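Local coordinates for protein phosphoribosyl-aminoimidazole carboxylase (PDB 3K5I) that probably catalyses the ATP-dependent carboxylation of 5-aminoimidazole ribonucleotide to N5-carboxyaminoimidazole ribonucleotide in purine biosynthesis, at residues Ile235-Ala241 with Ser331-Ile337; Met208-Val212 with Pro225-Gln231; Asn147-Ala153 with Ile186-Leu190. One frame throughout, in Å; residues are numbered along the deposited sequence.

How the interactions relate
Interactions 1 and 2 lie in one large antiparallel sheet and are buried. Strands 221-232 and 235-241 are neighbours there, and K237 N meets V230 O at 2.6 Å, a probable hydrogen bond. Interaction 1 joins a strand of the ATP-grasp domain to one of the C-terminal domain and is filled with apolar side chains. Interaction 2 is a hairpin pairing whose polar end reaches ADP and a sodium ion. Interaction 3 is different in kind. It pairs two helices far from the chain's centre, is partly buried, and has no hydrogen bond across it. Its nearest atoms are about 16 Å from interaction 1 and about 18 Å from interaction 2.

Interaction 1 of 3, residues Ile235-Ala241 with Ser331-Ile337; sequences ICKLVYA and SIMLNII
N335 ND2 donates to C236 O at 2.9 Å and also to N294 OD1. The C236 oxygen is met from above its carbonyl plane, 63° out of it. This side-chain bond continues an antiparallel strand pairing in the main sheet of this ATP-grasp enzyme. Strand 235-241 lies within the ATP-grasp domain and strand 331-337 within the C-terminal one. In the backbone, V239 and M333 form a hydrogen-bonded pair, as do A241 and S331. N335 N gives a further bond to K237 O at 2.7 Å, in the carbonyl plane. On the other edge of strand 235-241, K237 and L238 both face V230 and form a classic beta bulge. K237 NZ makes a salt bridge with E232.

The two sheet faces are filled differently. On one, the bent chain of M333 brings CE to V239 CG2 at 3.8 Å. On the other, I332 CG2 sits over a face of the Y240 ring, 4.2 Å from its centroid and offset toward the rim. This is a CH-pi contact. I332 CG1 lies opposite the carbonyl carbon (chi1 -62°) and comes within 3.7 Å of Y240 CD2, while CG2 lies opposite the backbone N and over the ring. M384 of helix 384-399 touches both residues. Next along this face, L238 CD2 presses on L334 CD1 at 3.3 Å, a close fit for two methyls.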
loop_
_atom_site.group_PDB
_atom_site.type_symbol
_atom_site.label_atom_id
_atom_site.label_comp_id
_atom_site.label_asym_id
_atom_site.label_seq_id
_atom_site.Cartn_x
_atom_site.Cartn_y
_atom_site.Cartn_z
ATOM N N ILE A 235 -22.341 -7.333 11.861
ATOM C CA ILE A 235 -21.189 -7.162 10.971
ATOM C C ILE A 235 -20.322 -6.007 11.440
ATOM O O ILE A 235 -20.865 -5.036 11.907
ATOM C CB ILE A 235 -21.659 -6.803 9.537
ATOM C CG1 ILE A 235 -22.832 -7.688 9.136
ATOM C CG2 ILE A 235 -20.496 -6.601 8.538
ATOM C CD1 ILE A 235 -23.549 -7.267 7.792
ATOM N N CYS A 236 -19.001 -6.049 11.276
ATOM C CA CYS A 236 -18.196 -4.926 11.709
ATOM C C CYS A 236 -18.478 -3.744 10.780
ATOM O O CYS A 236 -18.649 -3.866 9.547
ATOM C CB CYS A 236 -16.717 -5.301 11.619
ATOM S SG CYS A 236 -15.529 -3.953 11.976
ATOM N N LYS A 237 -18.465 -2.581 11.402
ATOM C CA LYS A 237 -18.732 -1.352 10.679
ATOM C C LYS A 237 -17.564 -0.379 10.805
ATOM O O LYS A 237 -16.969 0.040 9.805
ATOM C CB LYS A 237 -20.061 -0.751 11.159
ATOM C CG LYS A 237 -20.438 0.542 10.453
ATOM C CD LYS A 237 -21.757 1.032 11.052
ATOM C CE LYS A 237 -21.980 2.544 10.983
ATOM N NZ LYS A 237 -23.209 2.885 11.772
ATOM N N LEU A 238 -17.241 -0.047 12.043
ATOM C CA LEU A 238 -16.135 0.879 12.266
ATOM C C LEU A 238 -15.121 0.291 13.211
ATOM O O LEU A 238 -15.471 -0.561 14.053
ATOM C CB LEU A 238 -16.564 2.086 13.111
ATOM C CG LEU A 238 -17.598 2.865 12.317
ATOM C CD1 LEU A 238 -18.547 3.707 13.213
ATOM C CD2 LEU A 238 -16.654 3.689 11.450
ATOM N N VAL A 239 -13.901 0.812 13.069
ATOM C CA VAL A 239 -12.786 0.474 13.959
ATOM C C VAL A 239 -12.101 1.803 14.362
ATOM O O VAL A 239 -11.814 2.574 13.463
ATOM C CB VAL A 239 -11.809 -0.592 13.396
ATOM C CG1 VAL A 239 -10.619 -0.792 14.382
ATOM C CG2 VAL A 239 -12.531 -1.952 13.162
ATOM N N TYR A 240 -11.859 2.063 15.654
ATOM C CA TYR A 240 -11.149 3.275 16.165
ATOM C C TYR A 240 -9.878 2.749 16.792
ATOM O O TYR A 240 -9.836 1.950 17.722
ATOM C CB TYR A 240 -11.921 4.032 17.238
ATOM C CG TYR A 240 -13.257 4.510 16.745
ATOM C CD1 TYR A 240 -14.321 3.624 16.585
ATOM C CD2 TYR A 240 -13.430 5.831 16.363
ATOM C CE1 TYR A 240 -15.531 4.043 16.101
ATOM C CE2 TYR A 240 -14.673 6.251 15.862
ATOM C CZ TYR A 240 -15.711 5.378 15.767
ATOM O OH TYR A 240 -16.885 5.906 15.269
ATOM N N ALA A 241 -8.767 3.216 16.263
ATOM C CA ALA A 241 -7.532 2.673 16.774
ATOM C C ALA A 241 -6.593 3.790 17.194
ATOM O O ALA A 241 -6.294 4.669 16.412
ATOM C CB ALA A 241 -6.971 1.753 15.622
ATOM N N SER A 331 -6.483 6.594 14.079
ATOM C CA SER A 331 -7.226 6.283 12.865
ATOM C C SER A 331 -8.568 5.603 13.051
ATOM O O SER A 331 -8.935 5.078 14.103
ATOM C CB SER A 331 -6.357 5.701 11.754
ATOM O OG SER A 331 -5.696 4.510 12.130
ATOM N N ILE A 332 -9.346 5.683 11.989
ATOM C CA ILE A 332 -10.671 5.086 12.041
ATOM C C ILE A 332 -10.861 4.310 10.725
ATOM O O ILE A 332 -10.555 4.841 9.647
ATOM C CB ILE A 332 -11.800 6.226 12.138
ATOM C CG1 ILE A 332 -11.619 7.031 13.420
ATOM C CG2 ILE A 332 -13.240 5.648 12.321
ATOM C CD1 ILE A 332 -12.384 8.333 13.377
ATOM N N MET A 333 -11.367 3.079 10.792
ATOM C CA MET A 333 -11.615 2.343 9.545
ATOM C C MET A 333 -13.115 2.143 9.568
ATOM O O MET A 333 -13.701 1.775 10.622
ATOM C CB MET A 333 -10.877 0.993 9.488
ATOM C CG MET A 333 -11.152 0.047 8.262
ATOM S SD MET A 333 -11.621 -1.616 8.868
ATOM C CE MET A 333 -13.191 -1.366 9.491
ATOM N N LEU A 334 -13.673 2.403 8.385
ATOM C CA LEU A 334 -15.100 2.230 8.111
ATOM C C LEU A 334 -15.248 1.128 7.031
ATOM O O LEU A 334 -14.521 1.117 6.039
ATOM C CB LEU A 334 -15.699 3.556 7.610
ATOM C CG LEU A 334 -17.195 3.445 7.266
ATOM C CD1 LEU A 334 -18.138 3.544 8.453
ATOM C CD2 LEU A 334 -17.501 4.603 6.396
ATOM N N ASN A 335 -16.131 0.151 7.200
ATOM C CA ASN A 335 -16.249 -0.881 6.170
ATOM C C ASN A 335 -17.201 -0.331 5.144
ATOM O O ASN A 335 -18.020 0.455 5.552
ATOM C CB ASN A 335 -16.906 -2.169 6.724
ATOM C CG ASN A 335 -15.863 -3.192 7.138
ATOM O OD1 ASN A 335 -14.694 -3.103 6.720
ATOM N ND2 ASN A 335 -16.250 -4.139 7.989
ATOM N N ILE A 336 -17.106 -0.772 3.890
ATOM C CA ILE A 336 -18.003 -0.420 2.811
ATOM C C ILE A 336 -18.707 -1.740 2.566
ATOM O O ILE A 336 -18.185 -2.694 2.010
ATOM C CB ILE A 336 -17.280 -0.068 1.569
ATOM C CG1 ILE A 336 -16.459 1.189 1.816
ATOM C CG2 ILE A 336 -18.282 0.181 0.463
ATOM C CD1 ILE A 336 -15.700 1.447 0.585
ATOM N N ILE A 337 -19.931 -1.792 3.050
ATOM C CA ILE A 337 -20.776 -2.970 2.999
ATOM C C ILE A 337 -21.758 -2.887 1.837
ATOM O O ILE A 337 -22.269 -1.799 1.578
ATOM C CB ILE A 337 -21.607 -2.771 4.327
ATOM C CG1 ILE A 337 -20.630 -2.742 5.474
ATOM C CG2 ILE A 337 -22.620 -3.855 4.539
ATOM C CD1 ILE A 337 -19.646 -3.864 5.178
#

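Interaction 2 of 3, residues Met208-Val212 with Pro225-Gln231. With NA (sodium ion), chain E; ADP (adenosine-5'-diphosphate), chain G.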
loop_
_atom_site.group_PDB
_atom_site.type_symbol
_atom_site.label_atom_id
_atom_site.label_comp_id
_atom_site.label_asym_id
_atom_site.label_seq_id
_atom_site.Cartn_x
_atom_site.Cartn_y
_atom_site.Cartn_z
ATOM N N MET A 208 -19.315 -1.813 24.967
ATOM C CA MET A 208 -18.465 -1.684 23.780
ATOM C C MET A 208 -17.813 -3.005 23.472
ATOM O O MET A 208 -17.862 -3.946 24.270
ATOM C CB MET A 208 -17.492 -0.491 23.633
ATOM C CG MET A 208 -16.221 -0.341 24.473
ATOM S SD MET A 208 -14.785 0.737 23.817
ATOM C CE MET A 208 -15.080 2.431 24.353
ATOM N N GLU A 209 -17.223 -3.056 22.290
ATOM C CA GLU A 209 -16.538 -4.251 21.852
ATOM C C GLU A 209 -15.123 -3.909 21.526
ATOM O O GLU A 209 -14.795 -2.846 20.973
ATOM C CB GLU A 209 -17.186 -4.742 20.561
ATOM C CG GLU A 209 -18.417 -5.504 20.863
ATOM C CD GLU A 209 -19.007 -6.106 19.632
ATOM O OE1 GLU A 209 -19.692 -5.326 18.938
ATOM O OE2 GLU A 209 -18.859 -7.339 19.417
ATOM N N LEU A 210 -14.290 -4.892 21.816
ATOM C CA LEU A 210 -12.877 -4.705 21.547
ATOM C C LEU A 210 -12.235 -5.852 20.793
ATOM O O LEU A 210 -12.691 -6.992 20.757
ATOM C CB LEU A 210 -12.160 -4.533 22.883
ATOM C CG LEU A 210 -12.886 -3.553 23.815
ATOM C CD1 LEU A 210 -12.671 -4.007 25.234
ATOM C CD2 LEU A 210 -12.283 -2.156 23.672
ATOM N N ALA A 211 -11.117 -5.507 20.194
ATOM C CA ALA A 211 -10.360 -6.508 19.485
ATOM C C ALA A 211 -8.845 -6.287 19.634
ATOM O O ALA A 211 -8.393 -5.152 19.680
ATOM C CB ALA A 211 -10.814 -6.451 17.986
ATOM N N VAL A 212 -8.023 -7.342 19.713
ATOM C CA VAL A 212 -6.546 -7.202 19.762
ATOM C C VAL A 212 -6.025 -8.122 18.655
ATOM O O VAL A 212 -6.388 -9.314 18.601
ATOM C CB VAL A 212 -5.853 -7.649 21.147
ATOM C CG1 VAL A 212 -4.209 -7.598 21.109
ATOM C CG2 VAL A 212 -6.277 -6.583 22.205
ATOM N N PRO A 225 -2.077 -2.527 19.433
ATOM C CA PRO A 225 -2.903 -1.969 20.511
ATOM C C PRO A 225 -4.364 -2.444 20.425
ATOM O O PRO A 225 -4.856 -2.932 19.390
ATOM C CB PRO A 225 -2.846 -0.468 20.238
ATOM C CG PRO A 225 -1.473 -0.262 19.660
ATOM C CD PRO A 225 -1.335 -1.474 18.715
ATOM N N THR A 226 -5.061 -2.368 21.551
ATOM C CA THR A 226 -6.464 -2.754 21.636
ATOM C C THR A 226 -7.205 -1.630 20.889
ATOM O O THR A 226 -6.886 -0.413 21.007
ATOM C CB THR A 226 -6.917 -2.665 23.104
ATOM O OG1 THR A 226 -6.090 -3.484 23.943
ATOM C CG2 THR A 226 -8.405 -2.959 23.276
ATOM N N VAL A 227 -8.126 -2.055 20.038
ATOM C CA VAL A 227 -8.993 -1.183 19.237
ATOM C C VAL A 227 -10.465 -1.412 19.649
ATOM O O VAL A 227 -10.844 -2.406 20.322
ATOM C CB VAL A 227 -8.852 -1.316 17.713
ATOM C CG1 VAL A 227 -7.411 -1.011 17.268
ATOM C CG2 VAL A 227 -9.267 -2.644 17.348
ATOM N N GLU A 228 -11.289 -0.418 19.337
ATOM C CA GLU A 228 -12.704 -0.397 19.695
ATOM C C GLU A 228 -13.421 -0.650 18.401
ATOM O O GLU A 228 -13.166 0.065 17.428
ATOM C CB GLU A 228 -12.981 1.094 19.923
ATOM C CG GLU A 228 -14.463 1.391 19.899
ATOM C CD GLU A 228 -14.704 2.809 20.355
ATOM O OE1 GLU A 228 -13.754 3.587 20.560
ATOM O OE2 GLU A 228 -15.872 3.164 20.495
ATOM N N THR A 229 -14.331 -1.612 18.377
ATOM C CA THR A 229 -14.994 -1.855 17.121
ATOM C C THR A 229 -16.480 -1.625 17.243
ATOM O O THR A 229 -17.037 -1.723 18.327
ATOM C CB THR A 229 -14.804 -3.344 16.716
ATOM O OG1 THR A 229 -15.164 -4.258 17.769
ATOM C CG2 THR A 229 -13.349 -3.561 16.542
ATOM N N VAL A 230 -17.142 -1.354 16.129
ATOM C CA VAL A 230 -18.590 -1.155 16.177
ATOM C C VAL A 230 -19.232 -2.039 15.132
ATOM O O VAL A 230 -18.920 -1.982 13.929
ATOM C CB VAL A 230 -19.064 0.310 16.032
ATOM C CG1 VAL A 230 -20.574 0.351 16.256
ATOM C CG2 VAL A 230 -18.313 1.268 17.004
ATOM N N GLN A 231 -20.153 -2.871 15.613
ATOM C CA GLN A 231 -20.810 -3.825 14.737
ATOM C C GLN A 231 -22.273 -3.487 14.616
ATOM O O GLN A 231 -22.871 -2.991 15.556
ATOM C CB GLN A 231 -20.746 -5.250 15.318
ATOM C CG GLN A 231 -19.524 -6.088 14.930
ATOM C CD GLN A 231 -18.267 -5.380 15.395
ATOM O OE1 GLN A 231 -17.370 -5.086 14.590
ATOM N NE2 GLN A 231 -18.215 -5.044 16.713
HETATM NA NA NA E . -23.531 -3.020 17.953
HETATM P PB ADP G . -19.088 -13.642 13.073
HETATM O O1B ADP G . -19.939 -13.795 11.871
HETATM O O2B ADP G . -18.209 -14.849 12.828
HETATM O O3B ADP G . -18.007 -12.602 13.513
HETATM P PA ADP G . -19.746 -13.141 15.953
HETATM O O1A ADP G . -18.472 -12.456 16.187
HETATM O O2A ADP G . -19.992 -14.119 17.074
HETATM O O3A ADP G . -19.847 -13.779 14.482
HETATM O "O5'" ADP G . -20.798 -11.935 16.109
HETATM C "C5'" ADP G . -20.619 -10.678 15.446
HETATM C "C4'" ADP G . -21.079 -9.563 16.351
HETATM O "O4'" ADP G . -22.462 -9.784 16.730
HETATM C "C3'" ADP G . -20.433 -9.411 17.717
HETATM O "O3'" ADP G . -19.384 -8.449 17.518
HETATM C "C2'" ADP G . -21.476 -8.705 18.592
HETATM O "O2'" ADP G . -21.829 -7.395 18.057
HETATM C "C1'" ADP G . -22.655 -9.504 18.078
HETATM N N9 ADP G . -22.825 -10.619 18.996
HETATM C C8 ADP G . -22.244 -11.848 18.841
HETATM N N7 ADP G . -22.455 -12.624 19.930
HETATM C C5 ADP G . -23.260 -11.829 20.720
HETATM C C6 ADP G . -23.925 -12.147 21.953
HETATM N N6 ADP G . -23.934 -13.085 22.716
HETATM N N1 ADP G . -24.659 -11.133 22.497
HETATM C C2 ADP G . -24.865 -9.906 21.886
HETATM N N3 ADP G . -24.348 -9.666 20.711
HETATM C C4 ADP G . -23.549 -10.599 20.164
HETATM O O HOH W 1 -20.998 -3.116 18.379
HETATM O O HOH W 2 -18.334 -0.795 20.725
HETATM O O HOH W 3 -14.536 -6.838 18.426
HETATM O O HOH W 4 -25.995 -2.779 16.368
HETATM O O HOH W 5 -23.823 -0.609 17.193
HETATM O O HOH W 6 -24.579 -2.192 20.020
HETATM O O HOH W 7 -23.498 -5.961 18.061
#
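E209 reaches from its strand across to T229 and Q231, and its tip meets the ribose of ADP. The setting is the beta hairpin of strands 206-216 and 221-232 in the ATP-grasp fold. E209 CB lies 3.5 Å from T229 OG1. CG stands beside the backbone N (chi1 -81°), and from there the chain runs out extended toward the Q231 amide. OE1 takes three donors. Q231 NE2 gives the direct protein bond at 2.7 Å, with OE1 in the plane of the amide. It meets OE1 from above the carboxylate plane, and the two flat groups stand 86° apart. The ADP hydroxyl O2' donates at 3.1 Å, and a water donates at 2.6 Å. That water also accepts from Q231 N and binds the sodium ion. Three bonds on OE1 should limit how freely the carboxylate turns. OE2 lies at O3' of the ribose, but too close in the model for its bonding to be judged.

In the backbone, T229 N donates to E209 O. Farther along, A211 and V227 exchange two backbone bonds. M208 SD rests 4.0 Å from E228 CG, the two chains crossing at about a right angle. The E228 carboxylate is paired with R244. The sodium ion is held directly by Q231 O at 2.5 Å.

Interaction 3 of 3, residues Asn147-Ala153 with Ile186-Leu190; sequences NTPAELA and IPEAL
The P149 ring takes the L190 methyl CD1 over one face, with CG of the ring 3.7 Å from it. The same methyl also lies over the flat peptide group between T148 and P149, 3.7 Å from T148 C. Beyond the CA-CB edge of the ring, and displaced to the same side as L190 CD1, sits I186 CG2. It is only 3.3 Å from P149 CB, which is close for two carbons. The proline is thus met by both I186 and L190.

The contact joins the N-terminal parts of helices 149-159 and 186-192 in the ATP-grasp region. Each follows an outermost strand of the four-stranded antiparallel sheet, 141-144 and 177-180. The short helical segments run at 108° to each other. T148 holds the N-cap position of the first helix.

L152 touches both I186 and L190. Its CG lies 3.7 Å from I186 CD1, and these two side chains run antiparallel alongside each other. L152 and L190 instead meet tip to tip, with the two CD2 methyls a tight 3.4 Å apart. The I186 side chain splits its work. CG1 lies beside the backbone N (chi1 -54°), which leaves CG2 opposite that nitrogen and against P149; CD1 goes on to A153 N at 3.5 Å. A189 of the second helix also touches F178 and V180 of strand 177-180.

No hydrogen bond crosses between the segments. The contact that holds the two helices together therefore rests on shape and apolar burial, with no directional bond between them.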
loop_
_atom_site.group_PDB
_atom_site.type_symbol
_atom_site.label_atom_id
_atom_site.label_comp_id
_atom_site.label_asym_id
_atom_site.label_seq_id
_atom_site.Cartn_x
_atom_site.Cartn_y
_atom_site.Cartn_z
ATOM N N ASN A 147 -33.185 -29.152 15.303
ATOM C CA ASN A 147 -33.567 -27.774 15.054
ATOM C C ASN A 147 -35.061 -27.485 15.087
ATOM O O ASN A 147 -35.725 -27.023 14.163
ATOM C CB ASN A 147 -32.676 -27.039 14.049
ATOM C CG ASN A 147 -31.197 -27.143 14.378
ATOM O OD1 ASN A 147 -30.722 -26.813 15.484
ATOM N ND2 ASN A 147 -30.449 -27.610 13.388
ATOM N N THR A 148 -35.572 -27.798 16.258
ATOM C CA THR A 148 -36.957 -27.680 16.600
ATOM C C THR A 148 -37.162 -26.410 17.411
ATOM O O THR A 148 -36.244 -25.853 18.017
ATOM C CB THR A 148 -37.333 -28.985 17.307
ATOM O OG1 THR A 148 -36.480 -29.182 18.447
ATOM C CG2 THR A 148 -36.989 -30.113 16.359
ATOM N N PRO A 149 -38.410 -25.958 17.383
ATOM C CA PRO A 149 -38.751 -24.717 18.047
ATOM C C PRO A 149 -38.852 -25.113 19.491
ATOM O O PRO A 149 -38.594 -24.320 20.400
ATOM C CB PRO A 149 -40.097 -24.354 17.422
ATOM C CG PRO A 149 -40.053 -25.004 16.065
ATOM C CD PRO A 149 -39.404 -26.337 16.361
ATOM N N ALA A 150 -39.222 -26.376 19.659
ATOM C CA ALA A 150 -39.350 -26.986 20.975
ATOM C C ALA A 150 -37.990 -26.827 21.650
ATOM O O ALA A 150 -37.845 -26.251 22.738
ATOM C CB ALA A 150 -39.661 -28.459 20.787
ATOM N N GLU A 151 -36.987 -27.351 20.962
ATOM C CA GLU A 151 -35.606 -27.284 21.394
ATOM C C GLU A 151 -35.184 -25.842 21.700
ATOM O O GLU A 151 -34.706 -25.482 22.794
ATOM C CB GLU A 151 -34.800 -27.788 20.208
ATOM C CG GLU A 151 -33.314 -27.506 20.281
ATOM C CD GLU A 151 -32.516 -28.707 20.790
ATOM O OE1 GLU A 151 -31.856 -29.303 19.909
ATOM O OE2 GLU A 151 -32.524 -29.039 22.010
ATOM N N LEU A 152 -35.375 -24.998 20.699
ATOM C CA LEU A 152 -35.030 -23.586 20.836
ATOM C C LEU A 152 -35.813 -22.958 21.992
ATOM O O LEU A 152 -35.236 -22.421 22.939
ATOM C CB LEU A 152 -35.345 -22.886 19.518
ATOM C CG LEU A 152 -34.789 -21.475 19.278
ATOM C CD1 LEU A 152 -33.456 -21.071 19.937
ATOM C CD2 LEU A 152 -34.719 -21.365 17.778
ATOM N N ALA A 153 -37.132 -23.057 21.936
ATOM C CA ALA A 153 -37.991 -22.523 22.989
ATOM C C ALA A 153 -37.474 -22.793 24.407
ATOM O O ALA A 153 -37.531 -21.943 25.336
ATOM C CB ALA A 153 -39.337 -23.178 22.822
ATOM N N ILE A 186 -38.804 -17.588 16.827
ATOM C CA ILE A 186 -38.370 -18.962 16.610
ATOM C C ILE A 186 -38.393 -19.581 15.219
ATOM O O ILE A 186 -37.399 -20.158 14.765
ATOM C CB ILE A 186 -38.603 -19.931 17.826
ATOM C CG1 ILE A 186 -37.941 -19.310 19.077
ATOM C CG2 ILE A 186 -38.386 -21.486 17.531
ATOM C CD1 ILE A 186 -38.065 -20.079 20.400
ATOM N N PRO A 187 -39.519 -19.503 14.532
ATOM C CA PRO A 187 -39.526 -20.126 13.220
ATOM C C PRO A 187 -38.668 -19.349 12.256
ATOM O O PRO A 187 -38.004 -19.902 11.377
ATOM C CB PRO A 187 -40.974 -19.967 12.752
ATOM C CG PRO A 187 -41.744 -19.567 13.927
ATOM C CD PRO A 187 -40.856 -19.566 15.142
ATOM N N GLU A 188 -38.708 -18.037 12.405
ATOM C CA GLU A 188 -37.918 -17.243 11.470
ATOM C C GLU A 188 -36.440 -17.522 11.654
ATOM O O GLU A 188 -35.701 -17.731 10.696
ATOM C CB GLU A 188 -38.264 -15.793 11.717
ATOM C CG GLU A 188 -37.588 -14.684 10.995
ATOM C CD GLU A 188 -37.982 -13.380 11.698
ATOM O OE1 GLU A 188 -38.465 -13.384 12.856
ATOM O OE2 GLU A 188 -37.841 -12.321 11.073
ATOM N N ALA A 189 -36.022 -17.538 12.920
ATOM C CA ALA A 189 -34.632 -17.819 13.283
ATOM C C ALA A 189 -34.197 -19.128 12.657
ATOM O O ALA A 189 -33.165 -19.215 11.975
ATOM C CB ALA A 189 -34.486 -17.970 14.805
ATOM N N LEU A 190 -34.988 -20.158 12.918
ATOM C CA LEU A 190 -34.650 -21.479 12.383
ATOM C C LEU A 190 -34.628 -21.427 10.850
ATOM O O LEU A 190 -33.691 -21.807 10.156
ATOM C CB LEU A 190 -35.537 -22.597 12.977
ATOM C CG LEU A 190 -35.617 -22.852 14.487
ATOM C CD1 LEU A 190 -36.813 -23.728 14.863
ATOM C CD2 LEU A 190 -34.315 -23.410 15.048
#